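Local atomic coordinates of iron Super-Oxide Dismutase (Plasmodium knowlesi, PDB entry 2AWP), a protein that probably destroys superoxide radicals with an iron cofactor, converting two superoxide anions and two protons into hydrogen peroxide and molecular oxygen. Residues 13-18 / 76-81; 113-118 / 174-179; 127-130 / 134-137. All coordinates share one frame; numbering follows the deposited sequence.

Contact 1: residues 13-18 / 76-81; sequences NALSPH and FYWDSM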
loop_
_atom_site.group_PDB
_atom_site.type_symbol
_atom_site.label_atom_id
_atom_site.label_comp_id
_atom_site.label_asym_id
_atom_site.label_seq_id
_atom_site.Cartn_x
_atom_site.Cartn_y
_atom_site.Cartn_z
ATOM N N ASN A 13 -7.881 6.460 22.347
ATOM C CA ASN A 13 -9.281 6.498 21.939
ATOM C C ASN A 13 -9.753 7.928 21.597
ATOM O O ASN A 13 -10.933 8.134 21.398
ATOM C CB ASN A 13 -10.200 5.906 23.042
ATOM C CG ASN A 13 -10.237 6.769 24.276
ATOM O OD1 ASN A 13 -9.488 7.729 24.373
ATOM N ND2 ASN A 13 -11.064 6.408 25.244
ATOM N N ALA A 14 -8.853 8.909 21.570
ATOM C CA ALA A 14 -9.263 10.321 21.481
ATOM C C ALA A 14 -9.803 10.691 20.110
ATOM O O ALA A 14 -10.476 11.726 19.967
ATOM C CB ALA A 14 -8.096 11.270 21.868
ATOM N N LEU A 15 -9.517 9.863 19.097
ATOM C CA LEU A 15 -9.982 10.155 17.737
ATOM C C LEU A 15 -11.233 9.364 17.375
ATOM O O LEU A 15 -11.718 9.438 16.269
ATOM C CB LEU A 15 -8.874 9.968 16.682
ATOM C CG LEU A 15 -7.509 10.562 17.057
ATOM C CD1 LEU A 15 -6.453 10.270 15.963
ATOM C CD2 LEU A 15 -7.585 12.069 17.319
ATOM N N SER A 16 -11.783 8.649 18.344
ATOM C CA SER A 16 -12.937 7.795 18.118
ATOM C C SER A 16 -14.191 8.702 18.019
ATOM O O SER A 16 -14.192 9.781 18.581
ATOM C CB SER A 16 -13.040 6.814 19.288
ATOM O OG SER A 16 -14.065 5.871 19.042
ATOM N N PRO A 17 -15.228 8.295 17.259
ATOM C CA PRO A 17 -15.299 7.078 16.431
ATOM C C PRO A 17 -14.730 7.249 14.996
ATOM O O PRO A 17 -14.870 6.330 14.155
ATOM C CB PRO A 17 -16.800 6.811 16.391
ATOM C CG PRO A 17 -17.348 8.253 16.235
ATOM C CD PRO A 17 -16.482 9.077 17.169
ATOM N N HIS A 18 -14.124 8.408 14.714
ATOM C CA HIS A 18 -13.607 8.726 13.369
ATOM C C HIS A 18 -12.501 7.774 12.928
ATOM O O HIS A 18 -12.507 7.271 11.798
ATOM C CB HIS A 18 -13.187 10.199 13.323
ATOM C CG HIS A 18 -14.220 11.108 13.917
ATOM N ND1 HIS A 18 -15.510 11.160 13.435
ATOM C CD2 HIS A 18 -14.195 11.909 15.013
ATOM C CE1 HIS A 18 -16.226 11.990 14.177
ATOM N NE2 HIS A 18 -15.451 12.457 15.141
ATOM N N PHE A 76 3.977 13.489 12.104
ATOM C CA PHE A 76 3.292 14.618 11.469
ATOM C C PHE A 76 1.793 14.330 11.279
ATOM O O PHE A 76 0.965 15.212 11.436
ATOM C CB PHE A 76 3.985 14.955 10.135
ATOM C CG PHE A 76 3.738 16.381 9.653
ATOM C CD1 PHE A 76 4.470 17.441 10.182
ATOM C CD2 PHE A 76 2.783 16.648 8.680
ATOM C CE1 PHE A 76 4.271 18.746 9.747
ATOM C CE2 PHE A 76 2.572 17.950 8.234
ATOM C CZ PHE A 76 3.314 19.008 8.774
ATOM N N TYR A 77 1.457 13.087 10.940
ATOM C CA TYR A 77 0.087 12.621 10.833
ATOM C C TYR A 77 -0.677 12.681 12.169
ATOM O O TYR A 77 -1.780 13.226 12.229
ATOM C CB TYR A 77 0.092 11.204 10.262
ATOM C CG TYR A 77 -1.240 10.473 10.198
ATOM C CD1 TYR A 77 -2.275 10.923 9.370
ATOM C CD2 TYR A 77 -1.442 9.300 10.941
ATOM C CE1 TYR A 77 -3.494 10.238 9.302
ATOM C CE2 TYR A 77 -2.657 8.597 10.881
ATOM C CZ TYR A 77 -3.675 9.063 10.044
ATOM O OH TYR A 77 -4.879 8.375 9.952
ATOM N N TRP A 78 -0.080 12.148 13.228
ATOM C CA TRP A 78 -0.712 12.168 14.555
ATOM C C TRP A 78 -0.944 13.609 15.038
ATOM O O TRP A 78 -2.020 13.919 15.546
ATOM C CB TRP A 78 0.133 11.370 15.582
ATOM C CG TRP A 78 0.277 9.904 15.208
ATOM C CD1 TRP A 78 1.426 9.199 15.096
ATOM C CD2 TRP A 78 -0.782 9.001 14.864
ATOM N NE1 TRP A 78 1.160 7.905 14.700
ATOM C CE2 TRP A 78 -0.192 7.763 14.553
ATOM C CE3 TRP A 78 -2.182 9.126 14.784
ATOM C CZ2 TRP A 78 -0.951 6.647 14.161
ATOM C CZ3 TRP A 78 -2.938 8.016 14.419
ATOM C CH2 TRP A 78 -2.318 6.798 14.097
ATOM N N ASP A 79 0.086 14.454 14.883
ATOM C CA ASP A 79 0.041 15.878 15.246
ATOM C C ASP A 79 -0.910 16.710 14.393
ATOM O O ASP A 79 -1.405 17.770 14.841
ATOM C CB ASP A 79 1.451 16.480 15.251
ATOM C CG ASP A 79 2.351 15.813 16.258
ATOM O OD1 ASP A 79 1.858 14.928 17.010
ATOM O OD2 ASP A 79 3.559 16.164 16.285
ATOM N N SER A 80 -1.193 16.213 13.185
ATOM C CA SER A 80 -2.186 16.826 12.285
ATOM C C SER A 80 -3.634 16.581 12.695
ATOM O O SER A 80 -4.564 17.084 12.042
ATOM C CB SER A 80 -2.009 16.310 10.841
ATOM O OG SER A 80 -0.828 16.830 10.253
ATOM N N MET A 81 -3.830 15.794 13.754
ATOM C CA MET A 81 -5.161 15.459 14.253
ATOM C C MET A 81 -5.265 15.733 15.737
ATOM O O MET A 81 -4.274 16.021 16.371
ATOM C CB MET A 81 -5.462 13.968 14.025
ATOM C CG MET A 81 -5.580 13.623 12.569
ATOM S SD MET A 81 -5.980 11.900 12.318
ATOM C CE MET A 81 -4.484 11.092 12.900
#
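W78 O receives two hydrogen bonds, one from M81 N at 3.2 Å, which closes the last turn of the chain as it leaves helix 62-79, and one from Y10 OH. Both W78 and M81 meet L15, which belongs to the loop leading into helix 21-43, so the contact lies inside the alpha-hairpin domain of the iron/manganese superoxide dismutases and sets the approach to one long helix against the C-terminal end of the other. Residues 13-16 form a type I beta turn, held by S16 N to N13 O at 3.2 Å, and L15, the third residue of this turn, directs its side chain at 76-81. No hydrogen bond joins the two segments; the evidence is of apolar contact by one methyl group. L15 CD1 lies 3.7 Å from M81 CE and 4.0 Å from M81 SD, the two side chains crossing at about a right angle. The same CD1 comes to the edge of the W78 indole, near its plane, at 4.5 Å from CZ3. The bend of M81 at its last torsion (chi3 -67°) brings CE over the rim of one face of the Y77 ring, 3.6 Å above its plane, so that this methyl lies against both Y77 and L15 CD1. W78 NE1 is hydrogen-bonded to H32 ND1, and the indole meets H27, probably an iron ligand, edge-to-face. Within 76-81, S80 OG donates to F76 O over 2.7 Å, tilted 31° from the carbonyl plane.

Contact 2: residues 113-118 / 174-179; sequences NVLCGH and SYVKAW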
loop_
_atom_site.group_PDB
_atom_site.type_symbol
_atom_site.label_atom_id
_atom_site.label_comp_id
_atom_site.label_asym_id
_atom_site.label_seq_id
_atom_site.Cartn_x
_atom_site.Cartn_y
_atom_site.Cartn_z
ATOM N N ASN A 113 -10.562 14.665 -2.856
ATOM C CA ASN A 113 -10.387 14.070 -4.185
ATOM C C ASN A 113 -9.005 13.446 -4.361
ATOM O O ASN A 113 -8.862 12.294 -4.808
ATOM C CB ASN A 113 -10.639 15.097 -5.286
ATOM C CG ASN A 113 -12.132 15.386 -5.482
ATOM O OD1 ASN A 113 -12.989 14.644 -4.993
ATOM N ND2 ASN A 113 -12.442 16.492 -6.182
ATOM N N VAL A 114 -7.992 14.201 -3.987
ATOM C CA VAL A 114 -6.627 13.691 -4.042
ATOM C C VAL A 114 -6.430 12.459 -3.158
ATOM O O VAL A 114 -5.878 11.446 -3.617
ATOM C CB VAL A 114 -5.589 14.792 -3.706
ATOM C CG1 VAL A 114 -4.184 14.150 -3.413
ATOM C CG2 VAL A 114 -5.511 15.772 -4.878
ATOM N N LEU A 115 -6.837 12.568 -1.891
ATOM C CA LEU A 115 -6.770 11.461 -0.926
ATOM C C LEU A 115 -7.511 10.213 -1.399
ATOM O O LEU A 115 -6.989 9.086 -1.297
ATOM C CB LEU A 115 -7.328 11.911 0.455
ATOM C CG LEU A 115 -6.439 12.920 1.192
ATOM C CD1 LEU A 115 -7.199 13.539 2.337
ATOM C CD2 LEU A 115 -5.103 12.291 1.696
ATOM N N CYS A 116 -8.726 10.399 -1.919
ATOM C CA CYS A 116 -9.491 9.283 -2.452
ATOM C C CYS A 116 -8.888 8.663 -3.701
ATOM O O CYS A 116 -9.058 7.461 -3.938
ATOM C CB CYS A 116 -10.939 9.691 -2.740
ATOM S SG CYS A 116 -11.923 9.918 -1.278
ATOM N N GLY A 117 -8.204 9.480 -4.499
ATOM C CA GLY A 117 -7.713 9.034 -5.789
ATOM C C GLY A 117 -6.348 8.362 -5.739
ATOM O O GLY A 117 -5.942 7.755 -6.711
ATOM N N HIS A 118 -5.622 8.440 -4.628
ATOM C CA HIS A 118 -4.241 7.914 -4.646
ATOM C C HIS A 118 -4.190 6.391 -4.787
ATOM O O HIS A 118 -4.802 5.695 -3.990
ATOM C CB HIS A 118 -3.426 8.335 -3.417
ATOM C CG HIS A 118 -1.963 8.042 -3.570
ATOM N ND1 HIS A 118 -1.107 8.885 -4.239
ATOM C CD2 HIS A 118 -1.215 6.977 -3.182
ATOM C CE1 HIS A 118 0.109 8.365 -4.252
ATOM N NE2 HIS A 118 0.069 7.206 -3.617
ATOM N N SER A 174 -15.042 7.109 3.089
ATOM C CA SER A 174 -15.644 7.298 4.407
ATOM C C SER A 174 -14.608 7.636 5.447
ATOM O O SER A 174 -14.863 8.448 6.324
ATOM C CB SER A 174 -16.472 6.098 4.851
ATOM O OG SER A 174 -17.647 6.084 4.067
ATOM N N TYR A 175 -13.431 7.030 5.341
ATOM C CA TYR A 175 -12.327 7.407 6.214
ATOM C C TYR A 175 -11.921 8.870 6.023
ATOM O O TYR A 175 -11.654 9.561 6.993
ATOM C CB TYR A 175 -11.127 6.512 5.954
ATOM C CG TYR A 175 -9.762 7.063 6.381
ATOM C CD1 TYR A 175 -9.400 7.140 7.736
ATOM C CD2 TYR A 175 -8.814 7.431 5.414
ATOM C CE1 TYR A 175 -8.126 7.620 8.111
ATOM C CE2 TYR A 175 -7.565 7.912 5.771
ATOM C CZ TYR A 175 -7.219 7.997 7.123
ATOM O OH TYR A 175 -5.962 8.439 7.460
ATOM N N VAL A 176 -11.813 9.292 4.762
ATOM C CA VAL A 176 -11.419 10.680 4.415
ATOM C C VAL A 176 -12.458 11.666 4.970
ATOM O O VAL A 176 -12.102 12.674 5.589
ATOM C CB VAL A 176 -11.191 10.830 2.881
ATOM C CG1 VAL A 176 -11.027 12.321 2.440
ATOM C CG2 VAL A 176 -9.996 9.997 2.477
ATOM N N LYS A 177 -13.734 11.336 4.813
ATOM C CA LYS A 177 -14.814 12.176 5.321
ATOM C C LYS A 177 -14.759 12.313 6.854
ATOM O O LYS A 177 -14.901 13.413 7.392
ATOM C CB LYS A 177 -16.165 11.601 4.855
ATOM C CG LYS A 177 -17.332 12.569 4.932
ATOM C CD LYS A 177 -18.447 12.166 3.936
ATOM C CE LYS A 177 -18.293 12.872 2.598
ATOM N NZ LYS A 177 -18.800 14.304 2.574
ATOM N N ALA A 178 -14.546 11.199 7.552
ATOM C CA ALA A 178 -14.442 11.190 9.006
ATOM C C ALA A 178 -13.223 11.992 9.539
ATOM O O ALA A 178 -13.253 12.594 10.634
ATOM C CB ALA A 178 -14.414 9.737 9.509
ATOM N N TRP A 179 -12.157 11.982 8.746
ATOM C CA TRP A 179 -10.889 12.629 9.077
ATOM C C TRP A 179 -11.043 14.155 9.231
ATOM O O TRP A 179 -10.348 14.761 10.055
ATOM C CB TRP A 179 -9.864 12.296 7.999
ATOM C CG TRP A 179 -8.510 12.907 8.254
ATOM C CD1 TRP A 179 -7.507 12.389 9.037
ATOM C CD2 TRP A 179 -8.012 14.140 7.720
ATOM N NE1 TRP A 179 -6.413 13.226 9.020
ATOM C CE2 TRP A 179 -6.694 14.305 8.214
ATOM C CE3 TRP A 179 -8.550 15.123 6.867
ATOM C CZ2 TRP A 179 -5.902 15.413 7.887
ATOM C CZ3 TRP A 179 -7.756 16.219 6.541
ATOM C CH2 TRP A 179 -6.450 16.361 7.068
#
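The two helices come within 7.1 Å of each other, measured from L115 CA to V176 CA, close enough for these two residues to touch. Residues 113-117 lie at the end of helix 104-117, and 174-179 belong to helix 172-179, both within the C-terminal domain of the iron/manganese superoxide dismutase fold; each keeps its helical bonding here, as G117 N to N113 O at 2.9 Å and A178 N to S174 O at 3.0 Å attest. V176 carries the contact with both branches. Its CG1 stands anti to the backbone N (chi1 170°) and reaches L115 CD1 at 4.0 Å, while CG2 lies 3.9 Å from L115 CB. L115 thus receives one valine branch near its base and the other near its end, the two side chains crossing at a slant. Across the contact every meeting is apolar, with no hydrogen bond between the segments. R172 NH1, at the start of the second helix, supplies a polar tie nearby by bonding to both L115 O and H118 O. Deeper in the domain, L115 also touches C157 and I159, and its side chain is about 7 Å, between nearest atoms, from that of the probable iron ligand D158, whose backbone oxygen is bonded by Y175 OH. At the more exposed margin C116, the next residue on helix 104-117, borders the same valine, its SG lying 4.2 Å from V176 CG2.

Contact 3: residues 127-130 / 134-137; sequences VLNN and LVIL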
loop_
_atom_site.group_PDB
_atom_site.type_symbol
_atom_site.label_atom_id
_atom_site.label_comp_id
_atom_site.label_asym_id
_atom_site.label_seq_id
_atom_site.Cartn_x
_atom_site.Cartn_y
_atom_site.Cartn_z
ATOM N N VAL A 127 0.705 21.726 1.706
ATOM C CA VAL A 127 2.080 22.245 1.789
ATOM C C VAL A 127 2.118 23.725 1.414
ATOM O O VAL A 127 1.292 24.192 0.638
ATOM C CB VAL A 127 3.137 21.450 0.923
ATOM C CG1 VAL A 127 2.863 19.922 0.887
ATOM C CG2 VAL A 127 3.248 21.996 -0.475
ATOM N N LEU A 128 3.058 24.452 2.011
ATOM C CA LEU A 128 3.405 25.762 1.496
ATOM C C LEU A 128 4.501 25.535 0.468
ATOM O O LEU A 128 5.600 25.147 0.807
ATOM C CB LEU A 128 3.893 26.691 2.609
ATOM C CG LEU A 128 4.083 28.165 2.218
ATOM C CD1 LEU A 128 2.719 28.869 2.044
ATOM C CD2 LEU A 128 5.007 28.913 3.243
ATOM N N ASN A 129 4.180 25.802 -0.794
ATOM C CA ASN A 129 5.134 25.553 -1.865
ATOM C C ASN A 129 6.284 26.578 -1.901
ATOM O O ASN A 129 6.352 27.511 -1.086
ATOM C CB ASN A 129 4.408 25.355 -3.212
ATOM C CG ASN A 129 3.947 26.666 -3.865
ATOM O OD1 ASN A 129 4.304 27.772 -3.442
ATOM N ND2 ASN A 129 3.111 26.538 -4.890
ATOM N N ASN A 130 7.208 26.380 -2.830
ATOM C CA ASN A 130 8.411 27.220 -2.892
ATOM C C ASN A 130 8.118 28.627 -3.479
ATOM O O ASN A 130 9.028 29.455 -3.615
ATOM C CB ASN A 130 9.520 26.480 -3.637
ATOM C CG ASN A 130 9.885 25.157 -2.967
ATOM O OD1 ASN A 130 9.939 25.066 -1.730
ATOM N ND2 ASN A 130 10.127 24.125 -3.784
ATOM N N LEU A 134 -0.125 27.918 -0.649
ATOM C CA LEU A 134 -0.651 26.601 -0.232
ATOM C C LEU A 134 -1.097 25.789 -1.435
ATOM O O LEU A 134 -1.864 26.250 -2.266
ATOM C CB LEU A 134 -1.837 26.717 0.744
ATOM C CG LEU A 134 -1.573 27.259 2.152
ATOM C CD1 LEU A 134 -2.883 27.260 2.975
ATOM C CD2 LEU A 134 -0.480 26.491 2.864
ATOM N N VAL A 135 -0.628 24.553 -1.506
ATOM C CA VAL A 135 -1.110 23.643 -2.513
ATOM C C VAL A 135 -1.334 22.251 -1.890
ATOM O O VAL A 135 -0.870 21.966 -0.773
ATOM C CB VAL A 135 -0.140 23.574 -3.722
ATOM C CG1 VAL A 135 0.031 24.996 -4.402
ATOM C CG2 VAL A 135 1.209 22.960 -3.324
ATOM N N ILE A 136 -2.011 21.391 -2.634
ATOM C CA ILE A 136 -2.202 20.004 -2.254
ATOM C C ILE A 136 -1.254 19.145 -3.082
ATOM O O ILE A 136 -1.174 19.307 -4.292
ATOM C CB ILE A 136 -3.661 19.526 -2.518
ATOM C CG1 ILE A 136 -4.648 20.252 -1.620
ATOM C CG2 ILE A 136 -3.781 18.024 -2.313
ATOM C CD1 ILE A 136 -6.092 20.223 -2.187
ATOM N N LEU A 137 -0.544 18.244 -2.413
ATOM C CA LEU A 137 0.368 17.318 -3.065
ATOM C C LEU A 137 0.073 15.915 -2.558
ATOM O O LEU A 137 -0.499 15.748 -1.488
ATOM C CB LEU A 137 1.840 17.655 -2.718
ATOM C CG LEU A 137 2.441 18.995 -3.199
ATOM C CD1 LEU A 137 3.907 19.085 -2.751
ATOM C CD2 LEU A 137 2.322 19.180 -4.727
#
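V127 (chi1 -36°) and V135 (chi1 -60°) both place CG2 between the backbone N and the carbonyl carbon, and these two methyls meet at 3.6 Å on one face of a beta hairpin. L137 CD1 joins them, 3.8 Å from V127 CG2, so the three side chains form a small apolar cluster. V127 and V135 are an antiparallel hydrogen-bonded pair: V127 N to V135 O and V135 N to V127 O both measure 2.9 Å and run nearly straight. V127 O also has L134 CA at 3.2 Å, a CA-H...O contact. On the other face L128 CD1 approaches L134 CD2 at 4.1 Å, in a non-hydrogen-bonded pair whose side chains pack against helix 92-101. The short strand axes make an angle of 116°, well short of antiparallel and consistent with a strong local twist. Near the turn, N129 lays ND2 against V135 CG1 at 3.5 Å, while its OD1 accepts N131 N, an Asx turn, and K133 N as well. Two bonds on that oxygen tie down the connection, and the two backbone bonds set the V127/V135 register, with apolar contacts on both faces beside them.

In the fold
Contact 1 closes first along the chain, within the alpha-hairpin domain; contacts 2 and 3 follow in the C-terminal domain, with 127-130 and 134-137 falling between the two segments of contact 2. The centres of contacts 1 and 2 are about 15 Å apart, and the domains meet there through a probable hydrogen bond of 2.7 Å between Y77 OH and Y175 OH. Contact 3 lies about 18 Å from contact 2, centre to centre, yet V114 CG2 touches I136 CG2 at 3.8 Å, where helix 104-117 packs on strand 134-140, an outermost strand of the sheet. Contacts 1 and 3, about 22 Å apart between centres, sit on opposite sides of the chain's centre without touching. Residues of contact 2 thus touch both the alpha-hairpin part and strand 134-140.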